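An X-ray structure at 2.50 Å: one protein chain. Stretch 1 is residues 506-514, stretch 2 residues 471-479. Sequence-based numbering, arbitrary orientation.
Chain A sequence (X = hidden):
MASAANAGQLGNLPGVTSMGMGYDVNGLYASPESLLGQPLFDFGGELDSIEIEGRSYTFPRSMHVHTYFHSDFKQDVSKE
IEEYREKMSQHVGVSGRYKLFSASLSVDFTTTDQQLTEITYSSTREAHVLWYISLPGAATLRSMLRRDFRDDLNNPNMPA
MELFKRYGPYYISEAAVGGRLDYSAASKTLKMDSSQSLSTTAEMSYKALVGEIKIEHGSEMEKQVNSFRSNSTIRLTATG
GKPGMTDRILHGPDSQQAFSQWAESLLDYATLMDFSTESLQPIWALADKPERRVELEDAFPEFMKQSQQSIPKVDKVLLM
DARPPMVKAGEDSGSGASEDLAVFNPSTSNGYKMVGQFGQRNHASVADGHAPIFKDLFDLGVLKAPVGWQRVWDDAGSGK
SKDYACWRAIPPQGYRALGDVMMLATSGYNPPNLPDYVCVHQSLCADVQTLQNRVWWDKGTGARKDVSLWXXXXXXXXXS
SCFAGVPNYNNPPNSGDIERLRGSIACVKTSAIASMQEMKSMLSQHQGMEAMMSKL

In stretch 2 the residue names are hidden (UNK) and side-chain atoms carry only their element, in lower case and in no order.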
# COMPACT_ATOMS: atom_id res chain seq x y z
N ALA A 506 -31.44 -64.00 3.97
CA ALA A 506 -31.79 -63.56 2.63
C ALA A 506 -30.95 -64.28 1.58
O ALA A 506 -30.10 -65.12 1.92
CB ALA A 506 -31.62 -62.07 2.51
N CYS A 507 -31.24 -63.99 0.32
CA CYS A 507 -30.43 -64.44 -0.81
C CYS A 507 -29.84 -63.23 -1.51
O CYS A 507 -30.45 -62.17 -1.55
CB CYS A 507 -31.28 -65.22 -1.80
SG CYS A 507 -32.12 -66.61 -1.09
N VAL A 508 -28.66 -63.42 -2.10
CA VAL A 508 -27.90 -62.33 -2.67
C VAL A 508 -28.22 -62.21 -4.15
O VAL A 508 -28.14 -63.19 -4.89
CB VAL A 508 -26.39 -62.46 -2.40
CG1 VAL A 508 -25.75 -63.72 -3.03
CG2 VAL A 508 -25.66 -61.19 -2.81
N LYS A 509 -28.59 -60.98 -4.57
CA LYS A 509 -28.98 -60.65 -5.94
C LYS A 509 -27.87 -60.87 -6.97
O LYS A 509 -26.69 -60.55 -6.71
CB LYS A 509 -29.39 -59.18 -6.05
CG LYS A 509 -30.68 -58.79 -5.34
CD LYS A 509 -30.83 -57.27 -5.36
CE LYS A 509 -32.25 -56.78 -5.27
NZ LYS A 509 -32.21 -55.29 -5.27
N THR A 510 -28.27 -61.36 -8.15
CA THR A 510 -27.37 -61.50 -9.29
C THR A 510 -26.82 -60.13 -9.73
O THR A 510 -25.65 -60.02 -10.12
CB THR A 510 -28.07 -62.21 -10.47
OG1 THR A 510 -28.49 -63.51 -10.05
CG2 THR A 510 -27.13 -62.37 -11.70
N SER A 511 -27.67 -59.09 -9.64
CA SER A 511 -27.25 -57.74 -10.04
C SER A 511 -26.13 -57.14 -9.19
O SER A 511 -25.45 -56.23 -9.65
CB SER A 511 -28.45 -56.78 -10.11
OG SER A 511 -29.19 -56.77 -8.91
N ALA A 512 -25.92 -57.65 -7.97
CA ALA A 512 -24.89 -57.14 -7.03
C ALA A 512 -23.56 -57.87 -7.12
O ALA A 512 -22.57 -57.48 -6.48
CB ALA A 512 -25.42 -57.18 -5.61
N ILE A 513 -23.53 -58.91 -7.96
CA ILE A 513 -22.47 -59.91 -7.92
C ILE A 513 -21.75 -60.05 -9.26
O ILE A 513 -22.36 -59.96 -10.33
CB ILE A 513 -23.12 -61.24 -7.49
CG1 ILE A 513 -22.92 -61.39 -6.00
CG2 ILE A 513 -22.59 -62.47 -8.24
CD1 ILE A 513 -23.90 -62.38 -5.41
N ALA A 514 -20.45 -60.29 -9.20
CA ALA A 514 -19.70 -60.58 -10.40
C ALA A 514 -18.46 -61.37 -10.07
O ALA A 514 -17.87 -61.17 -9.00
CB ALA A 514 -19.31 -59.32 -11.15
N UNK A 471 -32.48 -75.16 1.05
CA UNK A 471 -31.76 -74.24 0.17
C UNK A 471 -32.67 -73.04 -0.10
O UNK A 471 -33.75 -73.20 -0.69
c UNK A 471 -30.58 -74.14 -2.13
c UNK A 471 -31.44 -74.93 -1.15
c UNK A 471 -30.83 -74.44 -3.61
o UNK A 471 -31.77 -75.14 -3.99
n UNK A 471 -30.02 -73.86 -4.45
N UNK A 472 -32.23 -71.83 0.30
CA UNK A 472 -33.06 -70.67 0.01
C UNK A 472 -32.92 -70.20 -1.46
O UNK A 472 -31.95 -70.54 -2.17
c UNK A 472 -30.97 -71.43 0.96
c UNK A 472 -31.07 -69.94 1.04
c UNK A 472 -32.53 -69.64 0.99
N UNK A 473 -33.92 -69.45 -1.91
CA UNK A 473 -33.93 -68.90 -3.26
C UNK A 473 -34.88 -67.71 -3.36
O UNK A 473 -35.80 -67.52 -2.54
N UNK A 474 -34.63 -66.90 -4.36
CA UNK A 474 -35.46 -65.75 -4.62
C UNK A 474 -35.42 -65.40 -6.10
O UNK A 474 -34.49 -65.80 -6.81
c UNK A 474 -34.99 -64.58 -3.78
N UNK A 475 -36.43 -64.66 -6.55
CA UNK A 475 -36.44 -64.13 -7.92
C UNK A 475 -35.26 -63.19 -8.03
O UNK A 475 -35.13 -62.27 -7.24
c UNK A 475 -37.75 -63.40 -8.20
N UNK A 476 -34.38 -63.47 -8.98
CA UNK A 476 -33.20 -62.64 -9.23
C UNK A 476 -31.95 -62.90 -8.38
O UNK A 476 -30.86 -62.34 -8.70
N UNK A 477 -32.05 -63.73 -7.33
CA UNK A 477 -30.89 -64.09 -6.52
C UNK A 477 -30.12 -65.25 -7.14
O UNK A 477 -30.69 -66.10 -7.81
c UNK A 477 -31.31 -64.45 -5.11
N UNK A 478 -28.83 -65.28 -6.84
CA UNK A 478 -27.93 -66.33 -7.28
C UNK A 478 -28.50 -67.61 -6.72
O UNK A 478 -28.98 -67.61 -5.57
c UNK A 478 -25.54 -67.25 -7.04
c UNK A 478 -26.50 -66.10 -6.71
c UNK A 478 -25.92 -64.78 -7.23
N UNK A 479 -28.50 -68.68 -7.51
CA UNK A 479 -28.90 -70.02 -7.03
C UNK A 479 -27.98 -70.35 -5.86
O UNK A 479 -26.77 -70.51 -6.07
c UNK A 479 -28.76 -71.08 -8.12
O HOH W 1 -30.51 -59.74 -9.86
O HOH W 2 -28.51 -66.36 -3.12

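Position 471 carries three side-chain carbons in an unbranched run, the third bonded to one oxygen and one nitrogen. A terminal amide at that distance from the backbone is glutamine, Q471. Its side chain is out of reach of stretch 1, and its amide oxygen is hydrogen-bonded elsewhere in the structure.

Position 472 has three carbons that close a ring onto its own backbone nitrogen, which is proline by construction. Its CB lies 3.7 Å from SG of C507, an apolar contact, and phi of -79° fits the ring constraint. This is P472.

Position 473 has no atoms beyond the backbone, so it is glycine. SG of C507 lies 3.5 Å from N of G473, a contact made with the backbone. An ideal CB here would point away from stretch 1, so this contact does not itself exclude a side chain.

Position 474 shows a single carbon, hence alanine. Its CB points toward stretch 1 and sits 4.3 Å from CB of C507, a looser apolar contact. A474 also opens a type II turn that ends at position 477.

Position 475 again has one carbon and is alanine. A475 occupies the second position of the turn, its side chain out of reach of stretch 1.

Position 476 lacks a side chain and is therefore glycine. Here the backbone supplies a reason: at phi 85° and psi -10°, a CB would be jammed against the carbonyl oxygen of A475. The O of G476 accepts from N of T510 at 2.8 Å, with an N-H...O angle of 169°, and from OG1 of T510 at 3.0 Å.

Position 477 has one carbon, 3.4 Å from CB of C507, and is alanine. The turn closes with a hydrogen bond from N of A477 to O of A474 at 3.2 Å. The CA of A477 lies 4.0 Å from CA of K509, where the two backbones form a single beta bridge.

Position 478 has one carbon bearing two more, a branch at the beta carbon without oxygen, which identifies valine. CG2 of V478 lies 3.6 Å from CD1 of I513 and 4.3 Å from CG1 of V508.

Position 479 has one carbon and is alanine; the CB of A479 points away from stretch 1 and makes no contact with it.

The contact works through backbone pairing around the K509-A477 bridge. The N of V478 donates to O of V508 at 2.9 Å and 164°, while the bonds from T510 to G476 secure the other flank. Two waters extend this pairing: water 1 joins O of G476 to N of S511, and water 2 joins O of V478 to N of V508. Apolar packing completes the interface, with C507 set against P472, A474 and A477, and V478 against V508 and I513. Together the stretches bury 393 Å².

Stretch 2, residues 471-479: QPGAAGAVA
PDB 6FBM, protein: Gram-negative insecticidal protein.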